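Local coordinates for protein PHO85 cyclin PHO80 (Saccharomyces cerevisiae, PDB 2PMI) that serves as the cyclin partner of the cyclin-dependent kinase PHO85 and keeps phosphate-starvation-responsive genes repressed when phosphate is plentiful, at residues I75-Y80 / L117-F122; R66-I71 / T113-T118; I18-L23 / D242-P247; S40-S45 / Q226-F231; R165-I170 / S181-Q186. All coordinates share one frame; numbering follows the deposited sequence.

Contact 1 (I75-Y80 / L117-F122); sequences ISIFNY and LTAHRF
H120 holds its CG anti to the carbonyl carbon (chi1 -63°) and Y80 holds its own anti to the backbone N (chi1 -173°), and the two rings meet from neighbouring helices. Those helices, 119-134 and 77-86, belong to the cyclin fold, an all-helical domain, and both are gripped here at their first turns. The rings meet obliquely, with planes 59° apart and centroids 5.0 Å from each other. The nearest approach between them runs from H120 ND1 to Y80 CD2, at 3.7 Å. On its other nitrogen the imidazole donates a weak, bent hydrogen bond from NE2 to I75 O, 3.0 Å away, in the loop just ahead of helix 77-86. That helix start is capped separately: S76 OG accepts from N79 N at 3.1 Å, a nearly straight N-cap bond. The far end of Y80 is tied down too, since its OH is hydrogen-bonded to G148 O; the nearest atoms of its side chain and a MES molecule, probably from the crystallisation liquor, are about 3 Å apart. On helix 119-134, A119 also touches I47 of helix 32-51. From helix 77-86, I77 sends its terminal CD1 to the CB of A119, 3.5 Å away.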
# COMPACT_ATOMS: atom_id res chain seq x y z
N ILE B 75 14.04 -2.85 -32.06
CA ILE B 75 12.99 -1.92 -31.69
C ILE B 75 13.52 -0.80 -30.79
O ILE B 75 14.17 -1.05 -29.79
CB ILE B 75 11.85 -2.62 -30.94
CG1 ILE B 75 10.77 -1.60 -30.58
CG2 ILE B 75 12.41 -3.31 -29.70
CD1 ILE B 75 9.47 -2.21 -30.05
N SER B 76 13.21 0.44 -31.16
CA SER B 76 13.65 1.58 -30.38
C SER B 76 13.06 1.48 -28.98
O SER B 76 12.10 0.74 -28.74
CB SER B 76 13.20 2.88 -31.01
OG SER B 76 11.86 3.16 -30.67
N ILE B 77 13.64 2.26 -28.06
CA ILE B 77 13.23 2.28 -26.67
C ILE B 77 11.78 2.74 -26.55
O ILE B 77 10.97 2.10 -25.87
CB ILE B 77 14.18 3.21 -25.86
CG1 ILE B 77 14.28 2.72 -24.42
CG2 ILE B 77 13.69 4.65 -25.90
CD1 ILE B 77 14.92 1.36 -24.32
N PHE B 78 11.47 3.83 -27.24
CA PHE B 78 10.13 4.44 -27.25
C PHE B 78 9.06 3.50 -27.81
O PHE B 78 7.97 3.38 -27.25
CB PHE B 78 10.16 5.73 -28.06
CG PHE B 78 8.85 6.44 -28.12
CD1 PHE B 78 8.33 7.05 -26.98
CD2 PHE B 78 8.11 6.47 -29.30
CE1 PHE B 78 7.09 7.69 -27.02
CE2 PHE B 78 6.87 7.10 -29.35
CZ PHE B 78 6.36 7.71 -28.21
N ASN B 79 9.37 2.86 -28.93
CA ASN B 79 8.44 1.94 -29.56
C ASN B 79 8.19 0.74 -28.65
O ASN B 79 7.15 0.08 -28.75
CB ASN B 79 9.01 1.46 -30.90
CG ASN B 79 9.14 2.59 -31.90
OD1 ASN B 79 9.82 2.46 -32.92
ND2 ASN B 79 8.48 3.71 -31.62
N TYR B 80 9.13 0.46 -27.76
CA TYR B 80 8.96 -0.65 -26.83
C TYR B 80 8.12 -0.21 -25.62
O TYR B 80 7.29 -0.97 -25.12
CB TYR B 80 10.31 -1.15 -26.34
CG TYR B 80 10.21 -2.40 -25.51
CD1 TYR B 80 9.74 -3.58 -26.07
CD2 TYR B 80 10.61 -2.42 -24.18
CE1 TYR B 80 9.67 -4.75 -25.32
CE2 TYR B 80 10.55 -3.58 -23.43
CZ TYR B 80 10.09 -4.75 -24.01
OH TYR B 80 10.06 -5.92 -23.27
N LEU B 117 21.85 -1.81 -23.93
CA LEU B 117 22.11 -3.24 -24.00
C LEU B 117 21.39 -3.86 -22.83
O LEU B 117 21.27 -5.09 -22.74
CB LEU B 117 23.60 -3.52 -23.91
CG LEU B 117 24.09 -4.82 -24.54
CD1 LEU B 117 23.68 -4.86 -26.01
CD2 LEU B 117 25.60 -4.91 -24.42
N THR B 118 20.88 -3.00 -21.94
CA THR B 118 20.15 -3.42 -20.75
C THR B 118 18.77 -2.78 -20.65
O THR B 118 17.84 -3.34 -20.06
CB THR B 118 20.89 -3.02 -19.46
OG1 THR B 118 21.39 -1.67 -19.59
CG2 THR B 118 21.98 -4.01 -19.17
N ALA B 119 18.66 -1.58 -21.21
CA ALA B 119 17.43 -0.79 -21.16
C ALA B 119 16.11 -1.56 -21.27
O ALA B 119 15.33 -1.57 -20.32
CB ALA B 119 17.50 0.31 -22.22
N HIS B 120 15.87 -2.20 -22.41
CA HIS B 120 14.63 -2.94 -22.61
C HIS B 120 14.33 -3.90 -21.50
O HIS B 120 13.34 -3.74 -20.77
CB HIS B 120 14.66 -3.70 -23.93
CG HIS B 120 14.76 -2.81 -25.13
ND1 HIS B 120 14.09 -1.60 -25.21
CD2 HIS B 120 15.42 -2.96 -26.30
CE1 HIS B 120 14.34 -1.05 -26.39
NE2 HIS B 120 15.14 -1.85 -27.06
N ARG B 121 15.17 -4.92 -21.36
CA ARG B 121 14.98 -5.93 -20.33
C ARG B 121 14.76 -5.27 -18.98
O ARG B 121 13.97 -5.76 -18.18
CB ARG B 121 16.18 -6.85 -20.27
CG ARG B 121 15.84 -8.27 -20.57
CD ARG B 121 16.90 -8.92 -21.42
NE ARG B 121 16.54 -10.32 -21.62
CZ ARG B 121 16.51 -11.22 -20.64
NH1 ARG B 121 16.83 -10.85 -19.40
NH2 ARG B 121 16.14 -12.46 -20.90
N PHE B 122 15.45 -4.17 -18.74
CA PHE B 122 15.25 -3.47 -17.48
C PHE B 122 13.84 -2.93 -17.44
O PHE B 122 13.08 -3.21 -16.52
CB PHE B 122 16.20 -2.28 -17.34
CG PHE B 122 15.80 -1.36 -16.22
CD1 PHE B 122 16.01 -1.72 -14.89
CD2 PHE B 122 15.15 -0.16 -16.50
CE1 PHE B 122 15.56 -0.91 -13.84
CE2 PHE B 122 14.70 0.67 -15.46
CZ PHE B 122 14.90 0.30 -14.12

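Contact 2 (R66-I71 / T113-T118); sequences RYHSKI and TLNSLT
H68 and T118 run alongside one another in a common direction, with the threonine methyl over the middle of the imidazole. T118 holds OG1 flanked by its own backbone N and C (chi1 44°), which leaves CG2 anti to the carbonyl carbon and facing H68. The CG2 to ring centroid distance is 3.5 Å and the approach is close to the ring normal, a true CH-pi contact. H68 ND1 is hydrogen-bonded to T65 OG1, which helps fix the rotation of the ring. At the ring edge comes L117, its CG anti to the backbone N (chi1 -155°), with CD2 at 4.2 Å from H68 CD2. Its other methyl, CD1, reaches the main chain of I71, 3.7 Å from C. The two loops are also joined by one hydrogen bond, S69 N to L117 O at 3.0 Å. T118 CA adds a CA-H...O contact to Y67 O at 3.1 Å. No salt bridge joins the two loops: one backbone hydrogen bond sets them against each other, and methyl-to-ring packing adds to it.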
# COMPACT_ATOMS: atom_id res chain seq x y z
N ARG B 66 21.44 -9.89 -15.33
CA ARG B 66 20.24 -10.52 -15.89
C ARG B 66 19.59 -9.62 -16.93
O ARG B 66 18.86 -10.10 -17.81
CB ARG B 66 19.22 -10.79 -14.79
CG ARG B 66 19.59 -11.86 -13.81
CD ARG B 66 19.58 -13.21 -14.47
NE ARG B 66 19.50 -14.29 -13.50
CZ ARG B 66 19.46 -15.57 -13.83
NH1 ARG B 66 19.49 -15.92 -15.11
NH2 ARG B 66 19.37 -16.50 -12.89
N TYR B 67 19.86 -8.32 -16.83
CA TYR B 67 19.26 -7.33 -17.72
C TYR B 67 19.98 -7.15 -19.04
O TYR B 67 19.59 -6.32 -19.86
CB TYR B 67 19.15 -5.99 -17.00
CG TYR B 67 18.71 -6.15 -15.57
CD1 TYR B 67 19.64 -6.24 -14.54
CD2 TYR B 67 17.35 -6.28 -15.25
CE1 TYR B 67 19.24 -6.46 -13.22
CE2 TYR B 67 16.94 -6.50 -13.93
CZ TYR B 67 17.90 -6.59 -12.93
OH TYR B 67 17.51 -6.82 -11.63
N HIS B 68 21.03 -7.93 -19.26
CA HIS B 68 21.79 -7.83 -20.49
C HIS B 68 21.21 -8.68 -21.59
O HIS B 68 20.85 -9.84 -21.37
CB HIS B 68 23.25 -8.25 -20.25
CG HIS B 68 24.14 -7.13 -19.83
ND1 HIS B 68 24.22 -6.70 -18.52
CD2 HIS B 68 24.92 -6.30 -20.55
CE1 HIS B 68 25.01 -5.65 -18.46
NE2 HIS B 68 25.45 -5.38 -19.68
N SER B 69 21.12 -8.10 -22.79
CA SER B 69 20.63 -8.80 -23.97
C SER B 69 21.90 -9.09 -24.78
O SER B 69 22.88 -8.35 -24.65
CB SER B 69 19.70 -7.89 -24.77
OG SER B 69 18.65 -7.40 -23.95
N LYS B 70 21.89 -10.13 -25.60
CA LYS B 70 23.09 -10.45 -26.39
C LYS B 70 23.50 -9.38 -27.40
O LYS B 70 24.66 -9.34 -27.82
CB LYS B 70 22.95 -11.80 -27.10
CG LYS B 70 23.37 -13.00 -26.23
CD LYS B 70 23.92 -14.16 -27.07
CE LYS B 70 22.89 -14.76 -28.02
NZ LYS B 70 23.44 -15.92 -28.80
N ILE B 71 22.57 -8.51 -27.79
CA ILE B 71 22.84 -7.43 -28.75
C ILE B 71 21.69 -6.43 -28.72
O ILE B 71 20.55 -6.79 -28.39
CB ILE B 71 22.97 -7.94 -30.21
CG1 ILE B 71 21.73 -8.74 -30.59
CG2 ILE B 71 24.20 -8.81 -30.37
CD1 ILE B 71 21.86 -9.38 -31.94
N THR B 113 24.28 -1.20 -15.20
CA THR B 113 24.50 0.13 -15.73
C THR B 113 23.62 0.35 -16.94
O THR B 113 23.69 -0.39 -17.92
CB THR B 113 25.95 0.33 -16.13
OG1 THR B 113 26.79 0.04 -15.00
CG2 THR B 113 26.15 1.77 -16.59
N LEU B 114 22.78 1.38 -16.88
CA LEU B 114 21.87 1.66 -17.97
C LEU B 114 22.61 2.02 -19.24
O LEU B 114 23.29 3.04 -19.32
CB LEU B 114 20.92 2.81 -17.59
CG LEU B 114 19.93 3.26 -18.68
CD1 LEU B 114 19.02 2.11 -19.04
CD2 LEU B 114 19.13 4.45 -18.19
N ASN B 115 22.51 1.14 -20.22
CA ASN B 115 23.14 1.39 -21.50
C ASN B 115 22.29 0.66 -22.52
O ASN B 115 21.51 -0.24 -22.16
CB ASN B 115 24.59 0.88 -21.51
CG ASN B 115 24.70 -0.62 -21.34
OD1 ASN B 115 24.20 -1.40 -22.14
ND2 ASN B 115 25.37 -1.04 -20.28
N SER B 116 22.42 1.04 -23.78
CA SER B 116 21.63 0.43 -24.83
C SER B 116 21.95 -1.04 -25.00
O SER B 116 22.29 -1.48 -26.09
CB SER B 116 21.85 1.15 -26.15
OG SER B 116 23.10 0.82 -26.70
N LEU B 117 21.85 -1.81 -23.93
CA LEU B 117 22.11 -3.24 -24.00
C LEU B 117 21.39 -3.86 -22.83
O LEU B 117 21.27 -5.09 -22.74
CB LEU B 117 23.60 -3.52 -23.91
CG LEU B 117 24.09 -4.82 -24.54
CD1 LEU B 117 23.68 -4.86 -26.01
CD2 LEU B 117 25.60 -4.91 -24.42
N THR B 118 20.88 -3.00 -21.94
CA THR B 118 20.15 -3.42 -20.75
C THR B 118 18.77 -2.78 -20.65
O THR B 118 17.84 -3.34 -20.06
CB THR B 118 20.89 -3.02 -19.46
OG1 THR B 118 21.39 -1.67 -19.59
CG2 THR B 118 21.98 -4.01 -19.17

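Contact 3 (I18-L23 / D242-P247); sequences IPKVIL and DYVLPP
D242 meets I18 at about a right angle, its carboxylate lying against the isoleucine's CG1 and CD1, while OD1 is hydrogen-bonded to F231 N. Y243 comes next: V21 CG1 sits over one face of its ring, 3.9 Å from the centroid, and L23 CD1 packs on its CB at 3.5 Å. The phenol OH is hydrogen-bonded to D34. V244 is the centre of a single parallel beta bridge with I22. Its N donates to V21 O at 3.0 Å; its O accepts from L23 N at 3.1 Å. Its CG2 lies against the extended chain of K20, 3.6 Å from CG. L245 turns CD1 to the CB of L23, 4.3 Å away, and P246 CG rests 3.6 Å from I22 CG2. The chain has no regular strand, so this bridge pairs two loops near its modelled ends. L23 touches L38 of helix 32-51 as well as Y221 and V225 of helix 216-227, and the Y243 side chain touches V37, L38 and R41 of the first of these.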
# COMPACT_ATOMS: atom_id res chain seq x y z
N ILE B 18 8.73 23.65 -34.62
CA ILE B 18 8.08 22.54 -33.94
C ILE B 18 7.07 22.95 -32.87
O ILE B 18 7.25 23.95 -32.18
CB ILE B 18 9.11 21.61 -33.29
CG1 ILE B 18 10.23 22.45 -32.67
CG2 ILE B 18 9.66 20.65 -34.32
CD1 ILE B 18 11.37 21.64 -32.12
N PRO B 19 5.98 22.17 -32.73
CA PRO B 19 4.90 22.42 -31.76
C PRO B 19 5.47 22.79 -30.39
O PRO B 19 6.69 22.71 -30.19
CB PRO B 19 4.16 21.08 -31.72
CG PRO B 19 4.31 20.58 -33.11
CD PRO B 19 5.75 20.90 -33.44
N LYS B 20 4.61 23.18 -29.45
CA LYS B 20 5.09 23.56 -28.12
C LYS B 20 4.06 23.37 -27.03
O LYS B 20 3.52 24.33 -26.50
CB LYS B 20 5.54 25.03 -28.12
CG LYS B 20 6.18 25.47 -26.81
CD LYS B 20 6.64 26.91 -26.89
CE LYS B 20 7.14 27.44 -25.56
NZ LYS B 20 7.39 28.90 -25.62
N VAL B 21 3.80 22.11 -26.68
CA VAL B 21 2.84 21.79 -25.64
C VAL B 21 3.29 22.26 -24.26
O VAL B 21 4.48 22.25 -23.97
CB VAL B 21 2.59 20.27 -25.59
CG1 VAL B 21 3.89 19.54 -25.86
CG2 VAL B 21 2.05 19.86 -24.22
N ILE B 22 2.34 22.67 -23.43
CA ILE B 22 2.63 23.13 -22.07
C ILE B 22 2.02 22.11 -21.13
O ILE B 22 0.82 21.93 -21.12
CB ILE B 22 1.97 24.48 -21.78
CG1 ILE B 22 2.60 25.56 -22.67
CG2 ILE B 22 2.11 24.81 -20.29
CD1 ILE B 22 1.75 26.83 -22.78
N LEU B 23 2.86 21.46 -20.33
CA LEU B 23 2.41 20.42 -19.41
C LEU B 23 1.89 20.94 -18.07
O LEU B 23 2.19 22.06 -17.67
CB LEU B 23 3.57 19.44 -19.14
CG LEU B 23 4.21 18.77 -20.35
CD1 LEU B 23 5.66 18.46 -20.02
CD2 LEU B 23 3.44 17.51 -20.74
N ASP B 242 8.13 20.06 -28.24
CA ASP B 242 8.88 20.85 -27.26
C ASP B 242 8.03 21.00 -26.00
O ASP B 242 7.13 21.84 -25.96
CB ASP B 242 9.18 22.26 -27.79
CG ASP B 242 10.40 22.30 -28.69
OD1 ASP B 242 11.31 21.47 -28.50
OD2 ASP B 242 10.45 23.19 -29.57
N TYR B 243 8.31 20.21 -24.97
CA TYR B 243 7.52 20.30 -23.74
C TYR B 243 8.00 21.37 -22.78
O TYR B 243 9.10 21.29 -22.25
CB TYR B 243 7.47 18.97 -23.01
CG TYR B 243 6.84 17.86 -23.79
CD1 TYR B 243 7.59 17.13 -24.72
CD2 TYR B 243 5.50 17.52 -23.61
CE1 TYR B 243 7.01 16.09 -25.45
CE2 TYR B 243 4.91 16.48 -24.32
CZ TYR B 243 5.68 15.77 -25.24
OH TYR B 243 5.11 14.73 -25.95
N VAL B 244 7.14 22.35 -22.54
CA VAL B 244 7.42 23.46 -21.64
C VAL B 244 6.61 23.31 -20.36
O VAL B 244 5.37 23.35 -20.40
CB VAL B 244 7.05 24.81 -22.29
CG1 VAL B 244 7.30 25.95 -21.32
CG2 VAL B 244 7.83 24.99 -23.59
N LEU B 245 7.28 23.16 -19.23
CA LEU B 245 6.57 23.02 -17.97
C LEU B 245 6.47 24.38 -17.30
O LEU B 245 7.49 24.99 -16.99
CB LEU B 245 7.27 22.01 -17.07
CG LEU B 245 6.74 21.69 -15.67
CD1 LEU B 245 5.28 21.29 -15.71
CD2 LEU B 245 7.56 20.55 -15.08
N PRO B 246 5.25 24.88 -17.08
CA PRO B 246 4.95 26.17 -16.45
C PRO B 246 6.01 26.59 -15.44
O PRO B 246 6.33 25.84 -14.52
CB PRO B 246 3.61 25.92 -15.80
CG PRO B 246 2.94 25.10 -16.85
CD PRO B 246 4.01 24.11 -17.26
N PRO B 247 6.56 27.80 -15.59
CA PRO B 247 7.60 28.36 -14.72
C PRO B 247 7.29 28.25 -13.23
O PRO B 247 6.19 27.78 -12.88
CB PRO B 247 7.70 29.81 -15.18
CG PRO B 247 7.33 29.72 -16.64
CD PRO B 247 6.14 28.80 -16.60

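Contact 4 (S40-S45 / Q226-F231)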
# COMPACT_ATOMS: atom_id res chain seq x y z
N SER B 40 11.35 8.24 -22.37
CA SER B 40 12.19 7.60 -23.37
C SER B 40 13.38 8.46 -23.77
O SER B 40 14.50 7.98 -23.92
CB SER B 40 11.35 7.26 -24.60
OG SER B 40 10.33 6.35 -24.26
N ARG B 41 13.12 9.75 -23.98
CA ARG B 41 14.16 10.69 -24.35
C ARG B 41 15.25 10.63 -23.30
O ARG B 41 16.42 10.36 -23.59
CB ARG B 41 13.61 12.12 -24.44
CG ARG B 41 12.71 12.39 -25.64
CD ARG B 41 12.16 13.81 -25.57
NE ARG B 41 11.60 14.26 -26.84
CZ ARG B 41 11.08 15.47 -27.04
NH1 ARG B 41 11.03 16.35 -26.04
NH2 ARG B 41 10.61 15.80 -28.24
N MET B 42 14.86 10.89 -22.06
CA MET B 42 15.79 10.86 -20.95
C MET B 42 16.56 9.54 -20.96
O MET B 42 17.77 9.51 -20.74
CB MET B 42 15.03 10.99 -19.64
CG MET B 42 15.92 10.94 -18.43
SD MET B 42 17.08 12.29 -18.47
CE MET B 42 16.01 13.60 -17.92
N LEU B 43 15.84 8.46 -21.22
CA LEU B 43 16.39 7.12 -21.22
C LEU B 43 17.49 6.85 -22.25
O LEU B 43 18.43 6.11 -21.97
CB LEU B 43 15.25 6.11 -21.38
CG LEU B 43 15.41 4.87 -20.52
CD1 LEU B 43 15.31 5.27 -19.07
CD2 LEU B 43 14.34 3.84 -20.87
N VAL B 44 17.37 7.41 -23.46
CA VAL B 44 18.41 7.18 -24.47
C VAL B 44 19.53 8.17 -24.25
O VAL B 44 20.63 8.01 -24.75
CB VAL B 44 17.90 7.35 -25.91
CG1 VAL B 44 16.99 6.22 -26.25
CG2 VAL B 44 17.20 8.65 -26.07
N SER B 45 19.23 9.22 -23.48
CA SER B 45 20.21 10.24 -23.18
C SER B 45 21.20 9.63 -22.19
O SER B 45 22.42 9.78 -22.34
CB SER B 45 19.52 11.46 -22.57
OG SER B 45 20.46 12.45 -22.20
N GLN B 226 12.85 19.57 -17.59
CA GLN B 226 13.93 20.54 -17.59
C GLN B 226 15.10 20.00 -18.40
O GLN B 226 15.78 20.75 -19.10
CB GLN B 226 14.39 20.82 -16.16
CG GLN B 226 15.48 21.88 -16.08
CD GLN B 226 16.08 22.01 -14.69
OE1 GLN B 226 16.74 21.09 -14.19
NE2 GLN B 226 15.84 23.16 -14.06
N LEU B 227 15.31 18.69 -18.34
CA LEU B 227 16.41 18.08 -19.06
C LEU B 227 16.16 17.85 -20.53
O LEU B 227 16.67 18.58 -21.38
CB LEU B 227 16.82 16.76 -18.41
CG LEU B 227 17.91 16.80 -17.32
CD1 LEU B 227 18.33 15.38 -16.94
CD2 LEU B 227 19.11 17.57 -17.84
N VAL B 228 15.40 16.81 -20.83
CA VAL B 228 15.08 16.42 -22.19
C VAL B 228 13.76 17.03 -22.66
O VAL B 228 13.13 16.53 -23.60
CB VAL B 228 15.00 14.89 -22.31
CG1 VAL B 228 16.35 14.28 -21.98
CG2 VAL B 228 13.93 14.34 -21.36
N GLY B 229 13.36 18.10 -21.99
CA GLY B 229 12.11 18.77 -22.34
C GLY B 229 12.08 19.26 -23.78
O GLY B 229 11.09 19.08 -24.48
N SER B 230 13.16 19.90 -24.21
CA SER B 230 13.24 20.39 -25.57
C SER B 230 13.51 19.23 -26.51
O SER B 230 13.85 18.13 -26.07
CB SER B 230 14.35 21.42 -25.71
OG SER B 230 14.16 22.48 -24.80
N PHE B 231 13.37 19.50 -27.80
CA PHE B 231 13.59 18.51 -28.84
C PHE B 231 15.11 18.35 -29.10
O PHE B 231 15.55 18.35 -30.25
CB PHE B 231 12.86 18.99 -30.09
CG PHE B 231 12.83 18.00 -31.21
CD1 PHE B 231 13.17 18.41 -32.51
CD2 PHE B 231 12.43 16.69 -31.00
CE1 PHE B 231 13.10 17.51 -33.57
CE2 PHE B 231 12.35 15.78 -32.06
CZ PHE B 231 12.69 16.19 -33.35
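R41 and F231 cross at about a right angle, with the guanidinium and phenyl planes 44° apart. R41 NH2 comes to the ring edge, 3.4 Å from F231 CD2, while the phenylalanine's CA lies over a face of the guanidinium. An extended chain from CG to NE carries this group past V228, and NH1 donates to V228 O at 3.2 Å (N-H...O angle 144°); the donor lies in the carbonyl plane. G229 O sits in the guanidinium plane, 3.1 Å from NH1, and NH2 is hydrogen-bonded to V241 O and R239 O. In the cyclin fold of this protein, helix 32-51 thus presents R41 to the C-terminal end of helix 216-227, where V228 is the first residue to leave helical geometry; the positive charge would suit the carbonyl oxygens gathered there. M42 crosses V228 at about a right angle, its CB 3.9 Å from V228 CG2, and its SD lies 3.7 Å from L227 CD1. V228 CB packs on R41 CB at 3.8 Å, and one turn further along the helix S45 CB lies 4.3 Å from V228 CG1.

Contact 5 (R165-I170 / S181-Q186); sequences RVNYRI and SIEQKQ
R169 and E183 supply the ionic part of this contact. NH1 of the arginine donates to E183 OE1 at 3.1 Å in a nearly straight bond (165°), a salt bridge. The carboxylate oxygen lies in the guanidinium plane, at its edge, and is met nearly along its own C-O axis, although the two planes stand 81° apart. In E183, chi1 sets CG anti to the backbone N (-162°), and an extended chain beyond carries the carboxylate to R169. The second oxygen, OE2, makes a salt bridge to a basic side chain of another protein's chain, so the carboxylate is shared between an internal and an intermolecular positive charge, which would be expected to stabilise its ionised form.

Packing between polar groups comes next. N167 lies obliquely beside E183, its CB 3.3 Å from OE2. Its OD1, 3.2 Å from the same oxygen, makes no hydrogen bond, as both are acceptors; ND2 turns to K164 O in a weak bond. Q184, bent at chi2, brings NE2 to within 3.8 Å of R165 O.

Backbone bonds complete the arrangement. Y168 N bonds to L163 O and N167 N to K164 O, with N167 at positive phi as the C-prime residue: a Schellman motif that ends helix 152-164, set beside E183 and Q184 where another protein chain docks.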
# COMPACT_ATOMS: atom_id res chain seq x y z
N ARG B 165 17.99 -7.45 -5.31
CA ARG B 165 18.99 -6.41 -5.31
C ARG B 165 18.51 -5.10 -4.73
O ARG B 165 19.28 -4.13 -4.68
CB ARG B 165 19.48 -6.18 -6.72
CG ARG B 165 20.19 -7.39 -7.28
CD ARG B 165 20.70 -7.13 -8.65
NE ARG B 165 21.28 -8.36 -9.19
CZ ARG B 165 22.36 -8.96 -8.72
NH1 ARG B 165 23.01 -8.45 -7.68
NH2 ARG B 165 22.79 -10.08 -9.28
N VAL B 166 17.27 -5.05 -4.28
CA VAL B 166 16.71 -3.82 -3.76
C VAL B 166 16.07 -4.04 -2.41
O VAL B 166 15.70 -3.08 -1.72
CB VAL B 166 15.63 -3.26 -4.72
CG1 VAL B 166 15.03 -2.00 -4.14
CG2 VAL B 166 16.24 -2.97 -6.09
N ASN B 167 15.96 -5.30 -2.03
CA ASN B 167 15.36 -5.69 -0.75
C ASN B 167 13.92 -5.18 -0.67
O ASN B 167 13.48 -4.64 0.34
CB ASN B 167 16.19 -5.16 0.42
CG ASN B 167 17.51 -5.90 0.59
OD1 ASN B 167 18.29 -5.62 1.50
ND2 ASN B 167 17.77 -6.87 -0.30
N TYR B 168 13.20 -5.36 -1.77
CA TYR B 168 11.81 -4.94 -1.88
C TYR B 168 11.60 -3.50 -1.46
O TYR B 168 10.59 -3.18 -0.84
CB TYR B 168 10.92 -5.86 -1.05
CG TYR B 168 11.11 -7.31 -1.40
CD1 TYR B 168 12.23 -8.00 -0.97
CD2 TYR B 168 10.20 -7.97 -2.21
CE1 TYR B 168 12.45 -9.32 -1.34
CE2 TYR B 168 10.41 -9.29 -2.59
CZ TYR B 168 11.54 -9.96 -2.14
OH TYR B 168 11.74 -11.27 -2.49
N ARG B 169 12.54 -2.63 -1.80
CA ARG B 169 12.44 -1.22 -1.44
C ARG B 169 12.06 -0.43 -2.67
O ARG B 169 12.80 0.44 -3.14
CB ARG B 169 13.76 -0.73 -0.86
CG ARG B 169 14.14 -1.50 0.39
CD ARG B 169 14.82 -0.61 1.40
NE ARG B 169 14.06 0.59 1.74
CZ ARG B 169 13.72 0.93 2.98
NH1 ARG B 169 14.07 0.15 4.00
NH2 ARG B 169 13.04 2.04 3.21
N ILE B 170 10.88 -0.76 -3.16
CA ILE B 170 10.29 -0.20 -4.37
C ILE B 170 9.42 1.05 -4.22
O ILE B 170 9.06 1.65 -5.23
CB ILE B 170 9.42 -1.25 -5.01
CG1 ILE B 170 8.31 -1.63 -4.01
CG2 ILE B 170 10.24 -2.46 -5.38
CD1 ILE B 170 7.40 -2.75 -4.45
N SER B 181 20.55 1.78 0.12
CA SER B 181 22.01 1.72 0.10
C SER B 181 22.48 1.08 1.39
O SER B 181 23.13 0.03 1.40
CB SER B 181 22.61 3.12 0.00
OG SER B 181 22.98 3.38 -1.33
N ILE B 182 22.15 1.73 2.49
CA ILE B 182 22.49 1.25 3.81
C ILE B 182 22.11 -0.22 3.95
O ILE B 182 22.97 -1.09 4.09
CB ILE B 182 21.76 2.10 4.85
CG1 ILE B 182 22.27 3.54 4.74
CG2 ILE B 182 21.91 1.50 6.24
CD1 ILE B 182 21.72 4.47 5.77
N GLU B 183 20.81 -0.51 3.89
CA GLU B 183 20.33 -1.87 4.05
C GLU B 183 21.09 -2.91 3.24
O GLU B 183 20.96 -4.11 3.49
CB GLU B 183 18.85 -1.95 3.68
CG GLU B 183 18.17 -3.19 4.22
CD GLU B 183 16.71 -3.26 3.85
OE1 GLU B 183 16.06 -2.19 3.78
OE2 GLU B 183 16.21 -4.39 3.65
N GLN B 184 21.90 -2.47 2.29
CA GLN B 184 22.65 -3.40 1.47
C GLN B 184 23.55 -4.26 2.35
O GLN B 184 23.64 -4.02 3.56
CB GLN B 184 23.50 -2.64 0.46
CG GLN B 184 23.79 -3.43 -0.78
CD GLN B 184 22.53 -3.74 -1.55
OE1 GLN B 184 21.63 -4.42 -1.04
NE2 GLN B 184 22.45 -3.25 -2.78
N LYS B 185 24.20 -5.26 1.75
CA LYS B 185 25.13 -6.13 2.47
C LYS B 185 26.36 -5.25 2.60
O LYS B 185 26.87 -4.75 1.60
CB LYS B 185 25.48 -7.37 1.65
N GLN B 186 26.86 -5.05 3.82
CA GLN B 186 28.00 -4.16 3.96
C GLN B 186 29.37 -4.79 4.25
O GLN B 186 29.50 -5.68 5.10
CB GLN B 186 27.68 -3.11 5.03
CG GLN B 186 26.34 -2.40 4.80
CD GLN B 186 26.29 -1.59 3.51
OE1 GLN B 186 26.32 -0.35 3.53
NE2 GLN B 186 26.20 -2.27 2.37

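How the contacts relate
Contacts 1, 2 and 4 are partly buried, whereas contacts 3 and 5 are surface contacts on opposite sides of the chain's centre. Contacts 1 and 2 share L117 and T118 and touch through R121, whose CD packs on S69 OG; one pins the start of helix 119-134, the other the loop leading into it. I77 links contact 1 to contact 4 by packing on L43 and V44 of helix 32-51. Contact 3 continues contact 4 outward, through a probable hydrogen bond from Y243 N to G229 O. Rings and methyls dominate contacts 1 and 2, backbone pairing contact 3, a guanidinium among carbonyls contact 4, and a salt bridge beside a second protein chain contact 5.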